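Local atomic coordinates of bifunctional GH43-CE protein (Bacteroides eggerthii, PDB entry 6MLY), a protein that is a two-part enzyme joining a family 43 glycoside hydrolase to a carbohydrate esterase, and probably trims xylose units and ester groups from complex arabinoxylans. Residues I729-E734 with E759-P764; G677-T682 with N741-F746. One frame throughout, in Å; residues are numbered along the deposited sequence.

Contact 1: residues I729-E734 with E759-P764; sequences IVIHGE and EFISVP
Ile-731 overlaps Ile-761 along its length, the two side chains lying side by side and pointing the same way. Their tips meet at CD1 of Ile-731 and CD1 of Ile-761, 3.9 Å apart. In both residues CG1 is anti to the carbonyl carbon (chi1 -50° and -57°), which sends the two long branches off in the same sense. CD1 of Ile-761 also reaches CG2 of Ile-729, at 4.2 Å. Helix 775-789 covers this face: Thr-777 touches Ile-731 and Lys-780 touches Ile-761. Lys-780 also forms a salt bridge with Glu-759 OE2.

On the other face, CB of Val-730 stands 4.4 Å from CD1 of Phe-760. Helix 741-752 packs here, with Phe-747 on Val-730 and Ile-745 on Phe-760. The ring of His-732 leads away from strand 759-763; its NE2 is bonded to Val-739 O.

The backbones run parallel, 12° apart. Val-730 O accepts from Ile-761 N at 3.0 Å, and Ile-761 O accepts from His-732 N at 3.1 Å. The next bond, Val-763 N to His-732 O, is weak; Glu-734 N donates to Val-763 O at 3.1 Å. The Glu-734 side chain crosses Pro-764, with OE1 of Glu-734 3.3 Å from CA of Pro-764. Strand 671-675 pairs with the far edge of 729-733. This is the parallel strand pair of a beta-alpha-beta unit, with helix 741-752 as the crossover, in the sheet of an alpha/beta-hydrolase domain.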
loop_
_atom_site.group_PDB
_atom_site.type_symbol
_atom_site.label_atom_id
_atom_site.label_comp_id
_atom_site.label_asym_id
_atom_site.label_seq_id
_atom_site.Cartn_x
_atom_site.Cartn_y
_atom_site.Cartn_z
ATOM N N ILE A 729 -14.480 33.290 -5.986
ATOM C CA ILE A 729 -14.659 33.684 -4.596
ATOM C C ILE A 729 -13.267 33.871 -3.992
ATOM O O ILE A 729 -12.529 32.908 -3.856
ATOM C CB ILE A 729 -15.492 32.653 -3.810
ATOM C CG1 ILE A 729 -16.966 32.697 -4.221
ATOM C CG2 ILE A 729 -15.319 32.845 -2.307
ATOM C CD1 ILE A 729 -17.908 32.019 -3.250
ATOM N N VAL A 730 -12.923 35.114 -3.646
ATOM C CA VAL A 730 -11.645 35.425 -3.028
ATOM C C VAL A 730 -11.874 35.560 -1.521
ATOM O O VAL A 730 -12.854 36.170 -1.108
ATOM C CB VAL A 730 -11.023 36.699 -3.622
ATOM C CG1 VAL A 730 -9.673 37.004 -2.990
ATOM C CG2 VAL A 730 -10.898 36.610 -5.135
ATOM N N ILE A 731 -10.962 34.979 -0.729
ATOM C CA ILE A 731 -11.045 34.962 0.741
ATOM C C ILE A 731 -9.671 35.321 1.323
ATOM O O ILE A 731 -8.650 34.821 0.849
ATOM C CB ILE A 731 -11.531 33.590 1.250
ATOM C CG1 ILE A 731 -12.805 33.128 0.532
ATOM C CG2 ILE A 731 -11.707 33.614 2.763
ATOM C CD1 ILE A 731 -13.338 31.790 1.006
ATOM N N HIS A 732 -9.658 36.164 2.364
ATOM C CA HIS A 732 -8.416 36.704 2.918
ATOM C C HIS A 732 -8.647 37.296 4.311
ATOM O O HIS A 732 -9.584 38.064 4.522
ATOM C CB HIS A 732 -7.821 37.776 1.993
ATOM C CG HIS A 732 -6.337 37.880 2.088
ATOM N ND1 HIS A 732 -5.525 37.849 0.975
ATOM C CD2 HIS A 732 -5.514 37.977 3.153
ATOM C CE1 HIS A 732 -4.267 37.938 1.349
ATOM N NE2 HIS A 732 -4.233 38.014 2.680
ATOM N N GLY A 733 -7.752 36.954 5.242
ATOM C CA GLY A 733 -7.757 37.488 6.597
ATOM C C GLY A 733 -7.235 38.915 6.652
ATOM O O GLY A 733 -6.492 39.345 5.765
ATOM N N GLU A 734 -7.623 39.637 7.713
ATOM C CA GLU A 734 -7.248 41.034 7.945
ATOM C C GLU A 734 -5.900 41.130 8.676
ATOM O O GLU A 734 -5.328 42.208 8.765
ATOM C CB GLU A 734 -8.335 41.735 8.762
ATOM C CG GLU A 734 -9.617 41.992 7.988
ATOM C CD GLU A 734 -10.592 42.930 8.679
ATOM O OE1 GLU A 734 -10.847 42.737 9.887
ATOM O OE2 GLU A 734 -11.080 43.865 8.011
ATOM N N GLU A 759 -18.176 36.745 -4.631
ATOM C CA GLU A 759 -18.113 37.158 -3.242
ATOM C C GLU A 759 -16.655 37.360 -2.814
ATOM O O GLU A 759 -15.805 36.516 -3.082
ATOM C CB GLU A 759 -18.782 36.092 -2.376
ATOM C CG GLU A 759 -19.143 36.560 -0.980
ATOM C CD GLU A 759 -19.826 35.488 -0.148
ATOM O OE1 GLU A 759 -20.027 34.363 -0.673
ATOM O OE2 GLU A 759 -20.149 35.770 1.024
ATOM N N PHE A 760 -16.389 38.492 -2.148
ATOM C CA PHE A 760 -15.152 38.718 -1.399
ATOM C C PHE A 760 -15.441 38.523 0.095
ATOM O O PHE A 760 -16.411 39.087 0.609
ATOM C CB PHE A 760 -14.585 40.112 -1.681
ATOM C CG PHE A 760 -13.472 40.527 -0.751
ATOM C CD1 PHE A 760 -12.242 39.891 -0.791
ATOM C CD2 PHE A 760 -13.656 41.541 0.174
ATOM C CE1 PHE A 760 -11.222 40.264 0.070
ATOM C CE2 PHE A 760 -12.633 41.915 1.033
ATOM C CZ PHE A 760 -11.417 41.279 0.977
ATOM N N ILE A 761 -14.601 37.723 0.771
ATOM C CA ILE A 761 -14.796 37.364 2.188
ATOM C C ILE A 761 -13.587 37.822 3.010
ATOM O O ILE A 761 -12.481 37.331 2.824
ATOM C CB ILE A 761 -15.052 35.856 2.354
ATOM C CG1 ILE A 761 -16.254 35.404 1.521
ATOM C CG2 ILE A 761 -15.214 35.502 3.825
ATOM C CD1 ILE A 761 -16.508 33.917 1.561
ATOM N N SER A 762 -13.842 38.744 3.946
ATOM C CA SER A 762 -12.824 39.380 4.762
ATOM C C SER A 762 -12.978 38.921 6.218
ATOM O O SER A 762 -13.802 39.466 6.959
ATOM C CB SER A 762 -12.917 40.880 4.625
ATOM O OG SER A 762 -11.730 41.509 5.078
ATOM N N VAL A 763 -12.191 37.910 6.609
ATOM C CA VAL A 763 -12.233 37.335 7.962
ATOM C C VAL A 763 -11.540 38.298 8.928
ATOM O O VAL A 763 -10.364 38.611 8.748
ATOM C CB VAL A 763 -11.593 35.930 7.995
ATOM C CG1 VAL A 763 -11.493 35.371 9.407
ATOM C CG2 VAL A 763 -12.338 34.952 7.098
ATOM N N PRO A 764 -12.233 38.811 9.975
ATOM C CA PRO A 764 -11.600 39.701 10.951
ATOM C C PRO A 764 -10.479 39.034 11.766
ATOM O O PRO A 764 -9.516 39.705 12.143
ATOM C CB PRO A 764 -12.745 40.138 11.882
ATOM C CG PRO A 764 -14.009 39.823 11.105
ATOM C CD PRO A 764 -13.663 38.616 10.256
#

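Contact 2: residues G677-T682 with N741-F746; sequences GPIDMT and NCQSIF
Gln-743 OE1 is gripped by two successive backbone N-H groups. Asp-680 N donates at 2.9 Å to Gln-743 OE1, in the plane of the amide carbonyl and fairly straight (163° at the hydrogen). Ile-679 N donates to Gln-743 OE1 at 3.0 Å, tilted from that plane. The other end of the amide is held too: Gln-743 NE2 gives a bond of 3.1 Å to Asp-680 O, approaching from above the carbonyl plane. Three bonds thus fix the rotation of the amide in a buried setting. The Gln-743 chain is bent at chi2 (-67°), which brings its end against the backbone of 679-680. Its CB lies 3.9 Å from Gly-677 O. An alanine here would probably leave both N-H groups and Asp-680 O without their mate and open a gap between loop and helix.

Asp-680 turns its carboxylate to its own loop: OD1 accepts from Thr-682 OG1 at 2.7 Å, and OD2 forms a salt bridge with Arg-683. Arg-683 also makes a cation-pi contact with Phe-746. Cys-742 adds a disulfide to Cys-687. The Gln-743 amide thus joins helix 741-752 to the loop that follows strand 671-675, part of an alpha/beta-hydrolase fold.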
loop_
_atom_site.group_PDB
_atom_site.type_symbol
_atom_site.label_atom_id
_atom_site.label_comp_id
_atom_site.label_asym_id
_atom_site.label_seq_id
_atom_site.Cartn_x
_atom_site.Cartn_y
_atom_site.Cartn_z
ATOM N N GLY A 677 -4.356 34.380 -1.829
ATOM C CA GLY A 677 -3.286 34.203 -2.795
ATOM C C GLY A 677 -2.584 35.521 -3.120
ATOM O O GLY A 677 -3.189 36.593 -3.052
ATOM N N PRO A 678 -1.274 35.478 -3.464
ATOM C CA PRO A 678 -0.596 36.634 -4.052
ATOM C C PRO A 678 -1.045 36.787 -5.513
ATOM O O PRO A 678 -1.392 35.793 -6.146
ATOM C CB PRO A 678 0.894 36.275 -3.906
ATOM C CG PRO A 678 0.927 34.758 -3.925
ATOM C CD PRO A 678 -0.377 34.320 -3.293
ATOM N N ILE A 679 -1.053 38.020 -6.027
ATOM C CA ILE A 679 -1.591 38.296 -7.363
ATOM C C ILE A 679 -0.625 39.207 -8.134
ATOM O O ILE A 679 -0.122 38.831 -9.199
ATOM C CB ILE A 679 -3.023 38.871 -7.260
ATOM C CG1 ILE A 679 -4.078 37.760 -7.206
ATOM C CG2 ILE A 679 -3.322 39.847 -8.389
ATOM C CD1 ILE A 679 -4.377 37.234 -5.818
ATOM N N ASP A 680 -0.379 40.406 -7.597
ATOM C CA ASP A 680 0.411 41.420 -8.284
ATOM C C ASP A 680 1.703 41.653 -7.499
ATOM O O ASP A 680 1.697 42.350 -6.486
ATOM C CB ASP A 680 -0.392 42.711 -8.455
ATOM C CG ASP A 680 0.302 43.768 -9.295
ATOM O OD1 ASP A 680 1.174 43.403 -10.112
ATOM O OD2 ASP A 680 -0.040 44.945 -9.126
ATOM N N MET A 681 2.808 41.082 -7.992
ATOM C CA MET A 681 4.080 41.133 -7.280
ATOM C C MET A 681 4.758 42.490 -7.520
ATOM O O MET A 681 5.767 42.793 -6.882
ATOM C CB MET A 681 5.024 40.001 -7.703
ATOM C CG MET A 681 4.365 38.627 -7.793
ATOM S SD MET A 681 3.232 38.238 -6.432
ATOM C CE MET A 681 2.240 36.976 -7.228
ATOM N N THR A 682 4.191 43.307 -8.419
ATOM C CA THR A 682 4.653 44.683 -8.640
ATOM C C THR A 682 4.239 45.567 -7.455
ATOM O O THR A 682 4.782 46.657 -7.279
ATOM C CB THR A 682 4.129 45.263 -9.962
ATOM O OG1 THR A 682 2.735 45.526 -9.826
ATOM C CG2 THR A 682 4.348 44.350 -11.149
ATOM N N ASN A 741 -3.680 41.527 2.961
ATOM C CA ASN A 741 -5.049 41.994 2.641
ATOM C C ASN A 741 -5.180 42.498 1.195
ATOM O O ASN A 741 -6.008 41.988 0.433
ATOM C CB ASN A 741 -5.444 43.130 3.597
ATOM C CG ASN A 741 -6.922 43.177 3.922
ATOM O OD1 ASN A 741 -7.502 42.195 4.382
ATOM N ND2 ASN A 741 -7.533 44.329 3.720
ATOM N N CYS A 742 -4.375 43.516 0.851
ATOM C CA CYS A 742 -4.541 44.337 -0.364
ATOM C C CYS A 742 -4.546 43.472 -1.634
ATOM O O CYS A 742 -5.295 43.754 -2.563
ATOM C CB CYS A 742 -3.505 45.464 -0.445
ATOM S SG CYS A 742 -1.755 44.974 -0.404
ATOM N N GLN A 743 -3.732 42.414 -1.659
ATOM C CA GLN A 743 -3.585 41.533 -2.836
ATOM C C GLN A 743 -4.944 40.970 -3.276
ATOM O O GLN A 743 -5.315 41.071 -4.449
ATOM C CB GLN A 743 -2.608 40.400 -2.519
ATOM C CG GLN A 743 -1.167 40.871 -2.434
ATOM C CD GLN A 743 -0.646 41.321 -3.775
ATOM O OE1 GLN A 743 -0.975 40.750 -4.815
ATOM N NE2 GLN A 743 0.178 42.356 -3.757
ATOM N N SER A 744 -5.670 40.369 -2.328
ATOM C CA SER A 744 -7.000 39.825 -2.588
ATOM C C SER A 744 -7.949 40.925 -3.091
ATOM O O SER A 744 -8.708 40.684 -4.032
ATOM C CB SER A 744 -7.555 39.119 -1.374
ATOM O OG SER A 744 -7.196 37.743 -1.382
ATOM N N ILE A 745 -7.879 42.123 -2.489
ATOM C CA ILE A 745 -8.813 43.235 -2.793
ATOM C C ILE A 745 -8.533 43.794 -4.198
ATOM O O ILE A 745 -9.469 44.012 -4.965
ATOM C CB ILE A 745 -8.774 44.329 -1.706
ATOM C CG1 ILE A 745 -9.145 43.762 -0.332
ATOM C CG2 ILE A 745 -9.677 45.490 -2.091
ATOM C CD1 ILE A 745 -8.832 44.674 0.829
ATOM N N PHE A 746 -7.253 44.014 -4.525
ATOM C CA PHE A 746 -6.832 44.325 -5.896
ATOM C C PHE A 746 -7.529 43.380 -6.885
ATOM O O PHE A 746 -8.054 43.817 -7.902
ATOM C CB PHE A 746 -5.319 44.165 -6.092
ATOM C CG PHE A 746 -4.417 45.108 -5.331
ATOM C CD1 PHE A 746 -4.893 46.293 -4.785
ATOM C CD2 PHE A 746 -3.065 44.819 -5.195
ATOM C CE1 PHE A 746 -4.045 47.148 -4.098
ATOM C CE2 PHE A 746 -2.220 45.681 -4.511
ATOM C CZ PHE A 746 -2.711 46.846 -3.964
#

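In the fold
Contacts 1 and 2 meet directly, their centres about 12 Å apart. Helix 741-752 belongs to both: it packs on contact 1 and carries Gln-743 in contact 2. His-732 ND1 and Ser-744 OG probably share a hydrogen bond of 2.9 Å, which ties the strand to the helix. The loop 677-682 follows strand 671-675, the neighbour of strand 727-733 in the sheet. Both contacts lie near a possible esterase triad of Ser-628, Asp-736 and His-768: the side chains of His-732 and Pro-678 each touch residues of it. The bound sodium ion is farther off, about 14 Å from the Ile-679 side chain.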